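Local coordinates for protein putative adhesin (Bacteroides fragilis NCTC 9343, PDB 3PET) that is of unknown function but, as a putative lipoprotein with a right-handed beta-helix fold, probably acts in cell adhesion at the bacterial surface, at residues G120-Q125 with G140-E145; G159-G164 with G179-N184; V196-Y201 with V215-N220. All blocks are in the same frame, centred on the assembly; numbering follows the deposited sequence. Where two conformers were deposited one is given.

Contact 1. Residues G120-Q125 with G140-E145; sequences GNVDIQ and GDVKLE
With chi1 of -60°, Asn121 CG lies anti to its own carbonyl carbon and beside the backbone N, and from there OD1 receives the amide N of Asp141 at 2.9 Å. The two segments are successive rungs of a right-handed beta-helix, parallel and in direct register. The Asn121 bond is almost straight at the hydrogen (174°), though the donor sits 24° out of the carboxamide plane. The side-chain oxygen thus extends the inter-rung ladder one step before the strands begin, just where the turn leads into them. The next step is backbone to backbone, Val122 N to Asp141 O, followed by Lys143 N to Val122 O, Ile124 N to Lys143 O and Glu145 N to Ile124 O. Asp141 repeats the role of Asn121 one rung on, its OD1 accepting the backbone N of Asn160.

Beside the turn, Gly140 CA comes within 3.4 Å of Gly120 O in a nearly linear CA-H...O contact; Gly140 has a positive phi and places no side chain between the rungs. On the buried face Val122 CB rests against both methyls of Val142, CG1 and CG2, while Ile124 and Leu144 run side by side, CD1 to CD2 at 4.0 Å. Ile124 and Leu144 also touch Ile114 of strand 111-116, and Val142 and Leu144 touch Val134 of strand 131-136. On the outer face Asp123 and the extended Lys143 also point the same way, but their charged atoms stay apart, OD2 to NZ being 4.7 Å. A water closes the gap, donating to Asp123 OD2 at 2.7 Å and accepting from Lys143 NZ at 3.1 Å.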
ATOM      1  N   GLY A 120      -7.841  -4.290  -1.904  1.00 14.72           N
ATOM      2  CA  GLY A 120      -8.213  -5.313  -2.877  1.00 14.43           C
ATOM      3  C   GLY A 120      -7.578  -5.060  -4.223  1.00 19.44           C
ATOM      4  O   GLY A 120      -6.950  -4.017  -4.440  1.00 19.50           O
ATOM      5  N   ASN A 121      -7.692  -6.034  -5.111  1.00 17.41           N
ATOM      6  CA  ASN A 121      -7.081  -5.984  -6.447  1.00 18.24           C
ATOM      7  C   ASN A 121      -8.051  -5.536  -7.514  1.00 22.36           C
ATOM      8  O   ASN A 121      -9.261  -5.560  -7.306  1.00 21.93           O
ATOM      9  CB  ASN A 121      -6.543  -7.382  -6.829  1.00 17.45           C
ATOM     10  CG  ASN A 121      -5.495  -7.903  -5.872  1.00 31.01           C
ATOM     11  OD1 ASN A 121      -4.682  -7.158  -5.340  1.00 22.61           O
ATOM     12  ND2 ASN A 121      -5.482  -9.190  -5.621  1.00 27.42           N
ATOM     13  N   VAL A 122      -7.516  -5.134  -8.665  1.00 18.43           N
ATOM     14  CA  VAL A 122      -8.277  -4.793  -9.864  1.00 17.70           C
ATOM     15  C   VAL A 122      -7.700  -5.701 -10.956  1.00 21.96           C
ATOM     16  O   VAL A 122      -6.479  -5.732 -11.157  1.00 19.81           O
ATOM     17  CB  VAL A 122      -8.273  -3.287 -10.249  1.00 21.12           C
ATOM     18  CG1 VAL A 122      -9.080  -3.035 -11.533  1.00 20.31           C
ATOM     19  CG2 VAL A 122      -8.825  -2.430  -9.117  1.00 21.04           C
ATOM     20  N   ASP A 123      -8.547  -6.470 -11.616  1.00 18.26           N
ATOM     21  CA  ASP A 123      -8.092  -7.399 -12.652  1.00 18.39           C
ATOM     22  C   ASP A 123      -8.966  -7.217 -13.877  1.00 20.89           C
ATOM     23  O   ASP A 123     -10.131  -7.597 -13.855  1.00 20.51           O
ATOM     24  CB  ASP A 123      -8.129  -8.854 -12.117  1.00 21.12           C
ATOM     25  CG  ASP A 123      -7.457  -9.906 -12.997  1.00 33.83           C
ATOM     26  OD1 ASP A 123      -7.314  -9.668 -14.211  1.00 34.01           O
ATOM     27  OD2 ASP A 123      -7.122 -10.986 -12.475  1.00 45.50           O
ATOM     28  N   ILE A 124      -8.416  -6.583 -14.919  1.00 17.80           N
ATOM     29  CA  ILE A 124      -9.142  -6.292 -16.162  1.00 18.21           C
ATOM     30  C   ILE A 124      -8.486  -7.056 -17.290  1.00 23.27           C
ATOM     31  O   ILE A 124      -7.299  -6.879 -17.560  1.00 21.66           O
ATOM     32  CB  ILE A 124      -9.229  -4.762 -16.422  1.00 20.68           C
ATOM     33  CG1 ILE A 124     -10.053  -4.089 -15.274  1.00 20.68           C
ATOM     34  CG2 ILE A 124      -9.809  -4.439 -17.816  1.00 21.34           C
ATOM     35  CD1 ILE A 124      -9.868  -2.659 -15.181  1.00 26.72           C
ATOM     36  N   GLN A 125      -9.295  -7.897 -17.941  1.00 21.66           N
ATOM     37  CA  GLN A 125      -8.892  -8.786 -19.028  0.50 21.34           C
ATOM     38  C   GLN A 125      -9.573  -8.386 -20.325  1.00 24.68           C
ATOM     39  O   GLN A 125     -10.732  -7.957 -20.293  1.00 21.94           O
ATOM     40  CB  GLN A 125      -9.257 -10.238 -18.662  0.50 22.94           C
ATOM     41  CG  GLN A 125      -8.650 -10.701 -17.330  0.50 32.35           C
ATOM     42  CD  GLN A 125      -9.109 -12.074 -16.899  0.50 37.21           C
ATOM     43  OE1 GLN A 125      -9.749 -12.249 -15.848  0.50 19.70           O
ATOM     44  NE2 GLN A 125      -8.741 -13.090 -17.669  0.50 29.24           N
ATOM     45  N   GLY A 140      -3.229  -3.076  -2.773  1.00 14.32           N
ATOM     46  CA  GLY A 140      -3.599  -4.094  -3.745  1.00 14.88           C
ATOM     47  C   GLY A 140      -2.960  -3.858  -5.101  1.00 20.58           C
ATOM     48  O   GLY A 140      -2.339  -2.813  -5.355  1.00 20.17           O
ATOM     49  N   ASP A 141      -3.108  -4.843  -5.970  1.00 18.29           N
ATOM     50  CA  ASP A 141      -2.540  -4.835  -7.323  1.00 17.94           C
ATOM     51  C   ASP A 141      -3.554  -4.465  -8.379  1.00 21.83           C
ATOM     52  O   ASP A 141      -4.738  -4.763  -8.225  1.00 21.46           O
ATOM     53  CB  ASP A 141      -1.984  -6.230  -7.645  1.00 19.15           C
ATOM     54  CG  ASP A 141      -0.803  -6.663  -6.797  1.00 25.96           C
ATOM     55  OD1 ASP A 141      -0.190  -5.796  -6.138  1.00 23.16           O
ATOM     56  OD2 ASP A 141      -0.454  -7.852  -6.838  1.00 38.95           O
ATOM     57  N   VAL A 142      -3.092  -3.834  -9.473  1.00 18.38           N
ATOM     58  CA  VAL A 142      -3.936  -3.516 -10.624  1.00 17.23           C
ATOM     59  C   VAL A 142      -3.368  -4.316 -11.801  1.00 22.85           C
ATOM     60  O   VAL A 142      -2.246  -4.047 -12.234  1.00 21.96           O
ATOM     61  CB  VAL A 142      -4.072  -1.999 -10.924  1.00 20.39           C
ATOM     62  CG1 VAL A 142      -4.931  -1.749 -12.177  1.00 19.72           C
ATOM     63  CG2 VAL A 142      -4.663  -1.270  -9.728  1.00 20.34           C
ATOM     64  N   LYS A 143      -4.085  -5.363 -12.229  1.00 19.38           N
ATOM     65  CA  LYS A 143      -3.692  -6.228 -13.335  1.00 19.71           C
ATOM     66  C   LYS A 143      -4.502  -5.861 -14.579  1.00 22.81           C
ATOM     67  O   LYS A 143      -5.729  -5.774 -14.515  1.00 20.52           O
ATOM     68  CB  LYS A 143      -3.846  -7.712 -12.973  1.00 23.36           C
ATOM     69  CG  LYS A 143      -3.245  -8.659 -14.012  1.00 37.38           C
ATOM     70  CD  LYS A 143      -3.263 -10.097 -13.529  1.00 56.12           C
ATOM     71  CE  LYS A 143      -2.751 -11.057 -14.579  1.00 75.44           C
ATOM     72  NZ  LYS A 143      -3.038 -12.473 -14.220  1.00 85.91           N
ATOM     73  N   LEU A 144      -3.793  -5.612 -15.697  1.00 19.15           N
ATOM     74  CA  LEU A 144      -4.374  -5.171 -16.959  1.00 19.04           C
ATOM     75  C   LEU A 144      -3.833  -5.951 -18.140  1.00 22.20           C
ATOM     76  O   LEU A 144      -2.620  -6.109 -18.285  1.00 22.84           O
ATOM     77  CB  LEU A 144      -4.062  -3.673 -17.161  1.00 19.21           C
ATOM     78  CG  LEU A 144      -4.465  -2.719 -16.023  1.00 23.03           C
ATOM     79  CD1 LEU A 144      -3.614  -1.488 -16.023  1.00 24.32           C
ATOM     80  CD2 LEU A 144      -5.947  -2.356 -16.093  1.00 24.22           C
ATOM     81  N   GLU A 145      -4.734  -6.402 -19.007  1.00 18.63           N
ATOM     82  CA  GLU A 145      -4.391  -7.111 -20.235  1.00 18.41           C
ATOM     83  C   GLU A 145      -5.256  -6.565 -21.375  1.00 21.74           C
ATOM     84  O   GLU A 145      -6.440  -6.289 -21.184  1.00 19.19           O
ATOM     85  CB  GLU A 145      -4.550  -8.632 -20.066  1.00 19.66           C
ATOM     86  CG  GLU A 145      -4.111  -9.457 -21.284  1.00 24.95           C
ATOM     87  CD  GLU A 145      -5.155  -9.589 -22.382  1.00 37.54           C
ATOM     88  OE1 GLU A 145      -6.356  -9.596 -22.043  1.00 26.94           O
ATOM     89  OE2 GLU A 145      -4.787  -9.673 -23.576  1.00 28.50           O
TER
HETATM   90  O   HOH W   1      -6.150 -12.573 -14.481  1.00 49.38           O

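Contact 2. Residues G159-G164 with G179-N184; sequences GNIEAG and GDITCN
Ile161 lies beside Ile181 on the buried face, its CB 4.2 Å from CG2 of the next isoleucine, as neighbouring rungs of the right-handed beta-helix stack like residues on like. In both isoleucines CG1 lies anti to the carbonyl carbon (chi1 -61° in Ile161) and CG2 anti to the backbone N, the same rotamer on both rungs. From within the coil, Ser155 of strand 147-155 touches both isoleucines and Leu153 touches Ile161.

At the start of the strands Asn160 OD1 takes the amide N of Asp180 at 2.8 Å, the hydrogen pointing straight at the oxygen but the donor tilted 32° from the carboxamide plane. Gly179 CA lies beside this bond and meets Gly159 O in a CA-H...O contact. Asp180 turns its own OD1 to the backbone N of Ser198 in the following rung.

The backbone ladder then runs from Ile161 N to Asp180 O, Thr182 N to Ile161 O and Ala163 N to Thr182 O. The last of these is bent, 141° at the hydrogen, next to the corner the chain turns at Gly164. There no direct backbone hydrogen bond follows; a water lies between the rungs, accepting from Asn184 N at 2.8 Å and lying 3.1 Å from Ala163 O. Thr182 CG2 packs against Gly164 CA at 4.0 Å. At the corner a side chain supplies the link, Asn184 ND2 donating to Gly164 O at 3.0 Å, with that oxygen close to the plane of its amide.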
ATOM      1  N   GLY A 159       1.379  -1.887  -3.563  1.00 13.98           N
ATOM      2  CA  GLY A 159       0.966  -2.886  -4.549  1.00 14.16           C
ATOM      3  C   GLY A 159       1.565  -2.604  -5.917  1.00 18.89           C
ATOM      4  O   GLY A 159       2.217  -1.572  -6.139  1.00 18.25           O
ATOM      5  N   ASN A 160       1.346  -3.533  -6.841  1.00 15.43           N
ATOM      6  CA  ASN A 160       1.911  -3.485  -8.189  1.00 15.82           C
ATOM      7  C   ASN A 160       0.905  -3.208  -9.266  1.00 20.24           C
ATOM      8  O   ASN A 160      -0.240  -3.649  -9.173  1.00 17.43           O
ATOM      9  CB  ASN A 160       2.554  -4.862  -8.522  1.00 14.18           C
ATOM     10  CG  ASN A 160       3.673  -5.253  -7.593  1.00 28.55           C
ATOM     11  OD1 ASN A 160       4.366  -4.416  -7.049  1.00 21.72           O
ATOM     12  ND2 ASN A 160       3.909  -6.531  -7.417  1.00 31.14           N
ATOM     13  N   ILE A 161       1.361  -2.536 -10.337  1.00 16.64           N
ATOM     14  CA  ILE A 161       0.584  -2.387 -11.559  1.00 15.70           C
ATOM     15  C   ILE A 161       1.172  -3.437 -12.472  1.00 20.74           C
ATOM     16  O   ILE A 161       2.341  -3.332 -12.852  1.00 20.23           O
ATOM     17  CB  ILE A 161       0.539  -0.971 -12.204  1.00 17.42           C
ATOM     18  CG1 ILE A 161      -0.089   0.047 -11.249  1.00 15.46           C
ATOM     19  CG2 ILE A 161      -0.260  -1.051 -13.547  1.00 14.85           C
ATOM     20  CD1 ILE A 161      -0.243   1.485 -11.823  1.00 14.35           C
ATOM     21  N   GLU A 162       0.397  -4.460 -12.764  1.00 17.67           N
ATOM     22  CA  GLU A 162       0.847  -5.555 -13.608  0.50 18.15           C
ATOM     23  C   GLU A 162       0.195  -5.392 -14.996  1.00 22.26           C
ATOM     24  O   GLU A 162      -0.884  -5.918 -15.271  1.00 21.39           O
ATOM     25  CB  GLU A 162       0.562  -6.908 -12.919  0.50 19.71           C
ATOM     26  CG  GLU A 162       1.350  -7.047 -11.613  0.50 27.36           C
ATOM     27  CD  GLU A 162       0.941  -8.089 -10.586  0.50 39.77           C
ATOM     28  OE1 GLU A 162      -0.184  -8.628 -10.685  0.50 33.87           O
ATOM     29  OE2 GLU A 162       1.730  -8.319  -9.638  0.50 31.91           O
ATOM     30  N   ALA A 163       0.847  -4.598 -15.849  1.00 19.54           N
ATOM     31  CA  ALA A 163       0.343  -4.280 -17.192  1.00 18.26           C
ATOM     32  C   ALA A 163       1.345  -4.667 -18.303  1.00 20.15           C
ATOM     33  O   ALA A 163       1.393  -4.025 -19.357  1.00 19.94           O
ATOM     34  CB  ALA A 163       0.016  -2.786 -17.255  1.00 18.63           C
ATOM     35  N   GLY A 164       2.096  -5.747 -18.079  1.00 16.94           N
ATOM     36  CA  GLY A 164       3.032  -6.287 -19.069  1.00 17.03           C
ATOM     37  C   GLY A 164       2.320  -6.819 -20.305  1.00 20.12           C
ATOM     38  O   GLY A 164       2.871  -6.775 -21.410  1.00 20.39           O
ATOM     39  N   GLY A 179       5.983  -0.599  -4.479  1.00 13.79           N
ATOM     40  CA  GLY A 179       5.545  -1.546  -5.493  1.00 14.42           C
ATOM     41  C   GLY A 179       6.105  -1.242  -6.864  1.00 18.80           C
ATOM     42  O   GLY A 179       6.680  -0.177  -7.090  1.00 17.88           O
ATOM     43  N   ASP A 180       5.931  -2.193  -7.785  1.00 14.81           N
ATOM     44  CA  ASP A 180       6.478  -2.140  -9.130  1.00 15.24           C
ATOM     45  C   ASP A 180       5.444  -1.859 -10.181  1.00 19.14           C
ATOM     46  O   ASP A 180       4.266  -2.166  -9.993  1.00 17.13           O
ATOM     47  CB  ASP A 180       7.122  -3.498  -9.463  1.00 17.50           C
ATOM     48  CG  ASP A 180       8.294  -3.904  -8.582  1.00 26.75           C
ATOM     49  OD1 ASP A 180       8.974  -3.004  -8.040  1.00 23.59           O
ATOM     50  OD2 ASP A 180       8.547  -5.117  -8.460  1.00 38.57           O
ATOM     51  N   ILE A 181       5.894  -1.333 -11.325  1.00 15.81           N
ATOM     52  CA  ILE A 181       5.031  -1.175 -12.499  1.00 15.93           C
ATOM     53  C   ILE A 181       5.656  -2.001 -13.609  1.00 18.53           C
ATOM     54  O   ILE A 181       6.818  -1.782 -13.939  1.00 16.10           O
ATOM     55  CB  ILE A 181       4.793   0.296 -12.960  1.00 18.14           C
ATOM     56  CG1 ILE A 181       4.154   1.148 -11.848  1.00 16.75           C
ATOM     57  CG2 ILE A 181       3.944   0.346 -14.257  1.00 17.49           C
ATOM     58  CD1 ILE A 181       4.061   2.622 -12.195  1.00 13.48           C
ATOM     59  N   THR A 182       4.906  -2.952 -14.169  1.00 16.65           N
ATOM     60  CA  THR A 182       5.339  -3.713 -15.339  1.00 16.65           C
ATOM     61  C   THR A 182       4.443  -3.230 -16.448  1.00 20.69           C
ATOM     62  O   THR A 182       3.242  -3.123 -16.243  1.00 19.44           O
ATOM     63  CB  THR A 182       5.322  -5.233 -15.110  1.00 23.75           C
ATOM     64  OG1 THR A 182       6.126  -5.526 -13.964  1.00 23.54           O
ATOM     65  CG2 THR A 182       5.866  -6.012 -16.331  1.00 18.86           C
ATOM     66  N   CYS A 183       5.021  -2.807 -17.580  1.00 19.51           N
ATOM     67  CA  CYS A 183       4.209  -2.241 -18.657  1.00 17.84           C
ATOM     68  C   CYS A 183       4.803  -2.605 -20.013  1.00 22.56           C
ATOM     69  O   CYS A 183       5.748  -3.394 -20.090  1.00 21.56           O
ATOM     70  CB  CYS A 183       4.041  -0.732 -18.484  1.00 16.83           C
ATOM     71  SG  CYS A 183       5.605   0.179 -18.440  1.00 20.31           S
ATOM     72  N   ASN A 184       4.173  -2.117 -21.085  1.00 21.19           N
ATOM     73  CA  ASN A 184       4.510  -2.490 -22.440  1.00 20.89           C
ATOM     74  C   ASN A 184       4.275  -1.293 -23.362  1.00 24.50           C
ATOM     75  O   ASN A 184       3.137  -0.901 -23.607  1.00 23.47           O
ATOM     76  CB  ASN A 184       3.649  -3.702 -22.812  1.00 17.69           C
ATOM     77  CG  ASN A 184       3.979  -4.412 -24.086  1.00 29.16           C
ATOM     78  OD1 ASN A 184       4.552  -3.862 -25.019  1.00 22.92           O
ATOM     79  ND2 ASN A 184       3.581  -5.667 -24.151  1.00 23.51           N
TER
HETATM   80  O   HOH W   2       4.741  -5.314 -11.716  1.00 21.19           O
HETATM   81  O   HOH W   3       1.534  -1.179 -20.682  1.00 16.76           O

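Contact 3. Residues V196-Y201 with V215-N220; sequences VGSIKY and VGTIKN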
ATOM      1  N   VAL A 196       9.536   3.245  -3.571  1.00 16.32           N
ATOM      2  CA  VAL A 196      10.298   2.014  -3.363  1.00 15.13           C
ATOM      3  C   VAL A 196       9.726   1.003  -4.335  1.00 18.06           C
ATOM      4  O   VAL A 196       8.621   0.497  -4.140  1.00 15.62           O
ATOM      5  CB  VAL A 196      10.292   1.516  -1.895  1.00 18.73           C
ATOM      6  CG1 VAL A 196      11.171   0.277  -1.739  1.00 19.09           C
ATOM      7  CG2 VAL A 196      10.772   2.605  -0.942  1.00 18.27           C
ATOM      8  N   GLY A 197      10.453   0.758  -5.407  1.00 16.10           N
ATOM      9  CA  GLY A 197       9.983  -0.148  -6.444  1.00 14.82           C
ATOM     10  C   GLY A 197      10.495   0.293  -7.792  1.00 18.36           C
ATOM     11  O   GLY A 197      11.027   1.406  -7.940  1.00 16.72           O
ATOM     12  N   SER A 198      10.318  -0.580  -8.774  1.00 14.29           N
ATOM     13  CA  SER A 198      10.864  -0.431 -10.109  1.00 14.93           C
ATOM     14  C   SER A 198       9.839  -0.375 -11.210  1.00 19.64           C
ATOM     15  O   SER A 198       8.723  -0.857 -11.045  1.00 18.21           O
ATOM     16  CB  SER A 198      11.795  -1.606 -10.392  1.00 18.87           C
ATOM     17  OG  SER A 198      12.817  -1.643  -9.410  1.00 24.28           O
ATOM     18  N   ILE A 199      10.250   0.168 -12.364  1.00 18.90           N
ATOM     19  CA  ILE A 199       9.416   0.199 -13.580  1.00 18.23           C
ATOM     20  C   ILE A 199      10.099  -0.683 -14.632  1.00 21.11           C
ATOM     21  O   ILE A 199      11.261  -0.465 -14.976  1.00 21.55           O
ATOM     22  CB  ILE A 199       9.122   1.638 -14.099  1.00 20.77           C
ATOM     23  CG1 ILE A 199       8.357   2.463 -13.019  1.00 19.06           C
ATOM     24  CG2 ILE A 199       8.360   1.590 -15.436  1.00 18.90           C
ATOM     25  CD1 ILE A 199       8.249   3.958 -13.257  1.00 17.44           C
ATOM     26  N   LYS A 200       9.385  -1.718 -15.081  1.00 17.22           N
ATOM     27  CA  LYS A 200       9.866  -2.652 -16.091  1.00 18.16           C
ATOM     28  C   LYS A 200       9.000  -2.510 -17.328  1.00 20.97           C
ATOM     29  O   LYS A 200       7.785  -2.560 -17.216  1.00 18.65           O
ATOM     30  CB  LYS A 200       9.850  -4.102 -15.567  1.00 21.62           C
ATOM     31  CG  LYS A 200      10.981  -4.419 -14.580  1.00 30.65           C
ATOM     32  CD  LYS A 200      10.689  -5.659 -13.739  1.00 40.40           C
ATOM     33  CE  LYS A 200       9.670  -5.416 -12.637  1.00 49.89           C
ATOM     34  NZ  LYS A 200       9.459  -6.628 -11.800  1.00 57.11           N
ATOM     35  N   TYR A 201       9.608  -2.291 -18.493  1.00 17.55           N
ATOM     36  CA  TYR A 201       8.784  -2.146 -19.688  1.00 17.54           C
ATOM     37  C   TYR A 201       9.245  -3.066 -20.811  1.00 22.17           C
ATOM     38  O   TYR A 201      10.449  -3.168 -21.097  1.00 20.73           O
ATOM     39  CB  TYR A 201       8.765  -0.676 -20.173  1.00 17.93           C
ATOM     40  CG  TYR A 201      10.113  -0.137 -20.617  1.00 19.08           C
ATOM     41  CD1 TYR A 201      10.995   0.429 -19.704  1.00 20.94           C
ATOM     42  CD2 TYR A 201      10.479  -0.139 -21.962  1.00 19.90           C
ATOM     43  CE1 TYR A 201      12.238   0.922 -20.110  1.00 21.45           C
ATOM     44  CE2 TYR A 201      11.709   0.370 -22.381  1.00 21.14           C
ATOM     45  CZ  TYR A 201      12.581   0.899 -21.455  1.00 26.02           C
ATOM     46  OH  TYR A 201      13.806   1.359 -21.874  1.00 27.07           O
ATOM     47  N   VAL A 215      14.002   4.383  -4.753  1.00 21.81           N
ATOM     48  CA  VAL A 215      14.743   3.142  -4.468  1.00 20.68           C
ATOM     49  C   VAL A 215      14.204   2.109  -5.429  1.00 22.50           C
ATOM     50  O   VAL A 215      13.117   1.578  -5.225  1.00 22.29           O
ATOM     51  CB  VAL A 215      14.652   2.714  -2.959  1.00 22.27           C
ATOM     52  CG1 VAL A 215      15.499   1.475  -2.676  1.00 22.13           C
ATOM     53  CG2 VAL A 215      15.065   3.857  -2.042  1.00 21.33           C
ATOM     54  N   GLY A 216      14.923   1.917  -6.515  1.00 19.93           N
ATOM     55  CA  GLY A 216      14.524   1.009  -7.573  1.00 20.72           C
ATOM     56  C   GLY A 216      15.068   1.459  -8.910  1.00 25.47           C
ATOM     57  O   GLY A 216      15.703   2.503  -9.019  1.00 26.01           O
ATOM     58  N   THR A 217      14.764   0.721  -9.949  1.00 22.83           N
ATOM     59  CA  THR A 217      15.304   1.068 -11.259  1.00 23.37           C
ATOM     60  C   THR A 217      14.251   1.027 -12.374  1.00 25.26           C
ATOM     61  O   THR A 217      13.085   0.711 -12.131  1.00 22.01           O
ATOM     62  CB  THR A 217      16.469   0.118 -11.569  1.00 33.58           C
ATOM     63  OG1 THR A 217      17.194   0.654 -12.674  1.00 42.53           O
ATOM     64  CG2 THR A 217      15.997  -1.325 -11.852  1.00 27.43           C
ATOM     65  N   ILE A 218      14.686   1.392 -13.592  1.00 22.38           N
ATOM     66  CA  ILE A 218      13.883   1.367 -14.814  1.00 22.02           C
ATOM     67  C   ILE A 218      14.625   0.417 -15.731  1.00 25.75           C
ATOM     68  O   ILE A 218      15.813   0.610 -15.987  1.00 25.71           O
ATOM     69  CB  ILE A 218      13.642   2.775 -15.434  1.00 24.38           C
ATOM     70  CG1 ILE A 218      12.953   3.716 -14.414  1.00 22.68           C
ATOM     71  CG2 ILE A 218      12.827   2.661 -16.746  1.00 23.49           C
ATOM     72  CD1 ILE A 218      12.940   5.159 -14.774  1.00 27.61           C
ATOM     73  N   LYS A 219      13.962  -0.636 -16.169  1.00 21.69           N
ATOM     74  CA  LYS A 219      14.604  -1.659 -16.986  1.00 21.34           C
ATOM     75  C   LYS A 219      13.722  -2.076 -18.171  1.00 23.29           C
ATOM     76  O   LYS A 219      12.513  -2.258 -18.021  1.00 20.01           O
ATOM     77  CB  LYS A 219      14.883  -2.868 -16.082  1.00 24.41           C
ATOM     78  CG  LYS A 219      15.866  -3.898 -16.603  1.00 50.99           C
ATOM     79  CD  LYS A 219      15.819  -5.184 -15.755  1.00 68.46           C
ATOM     80  CE  LYS A 219      16.448  -5.040 -14.377  1.00 85.33           C
ATOM     81  NZ  LYS A 219      15.942  -6.065 -13.426  1.00 96.29           N
ATOM     82  N   ASN A 220      14.340  -2.244 -19.336  1.00 20.72           N
ATOM     83  CA  ASN A 220      13.652  -2.748 -20.522  1.00 21.43           C
ATOM     84  C   ASN A 220      13.717  -4.278 -20.455  1.00 25.26           C
ATOM     85  O   ASN A 220      14.812  -4.830 -20.337  1.00 24.72           O
ATOM     86  CB  ASN A 220      14.320  -2.194 -21.793  1.00 21.49           C
ATOM     87  CG  ASN A 220      13.665  -2.516 -23.129  1.00 31.53           C
ATOM     88  OD1 ASN A 220      14.293  -2.300 -24.150  1.00 24.27           O
ATOM     89  ND2 ASN A 220      12.343  -2.784 -23.224  1.00 20.58           N
TER
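This is a surface contact between parallel rungs at the C-terminal end of the beta-helix, where strand 218-220 is laid on strand 199-202. Backbone bonds join the rungs from Gly197 N to Val215 O, then from Ile199 N to Thr217 O, Lys219 N to Ile199 O and Tyr201 N to Lys219 O. Between the first two, a serine hydroxyl links the rungs: Ser198 OG accepts Thr217 N at 3.1 Å. Tyr201 CG stands between its backbone N and carbonyl carbon (chi1 64°), and the ring has one face against Asn220, whose CA sits over its centre in a CH-pi contact, 3.9 Å from the centroid. Ile218 CG2 meets the ring edge at CE1, 3.8 Å away. The amide of Asn220 is turned only 11° from the ring plane, and its ND2 donates to Tyr201 O at 2.9 Å while also bonding Gly203 O. Val196 and Val215 pack on Gly99 and Asn31 of the second subunit. On the outer face Lys200 NZ and Lys219 NZ lie 6.7 Å apart, any repulsion probably offset in part by a long, weak ion pair from Lys200 to Asp180. Asn220 thus reaches back to the preceding rung, holding the final strand by more than the backbone ladder.

In the fold
All three contacts pair consecutive rungs on one face of the same beta-helix, in series along the chain. Contacts 1 and 2 are partly buried, and their centres are 10 Å apart; strands 142-145 and 161-168 are adjacent, and Val142 O probably accepts Glu162 N. Contact 2 joins contact 3 in the same way through Ile181 O and Lys200 N, whereas contacts 1 and 3 do not touch. Aliphatic pairs line the inner face of all three, joined in contact 3 by Tyr201. Asparagine carboxamides start the ladders of contacts 1 and 2; a serine hydroxyl takes their place in contact 3, after one backbone bond. Contact 3, at the surface, also meets the second subunit.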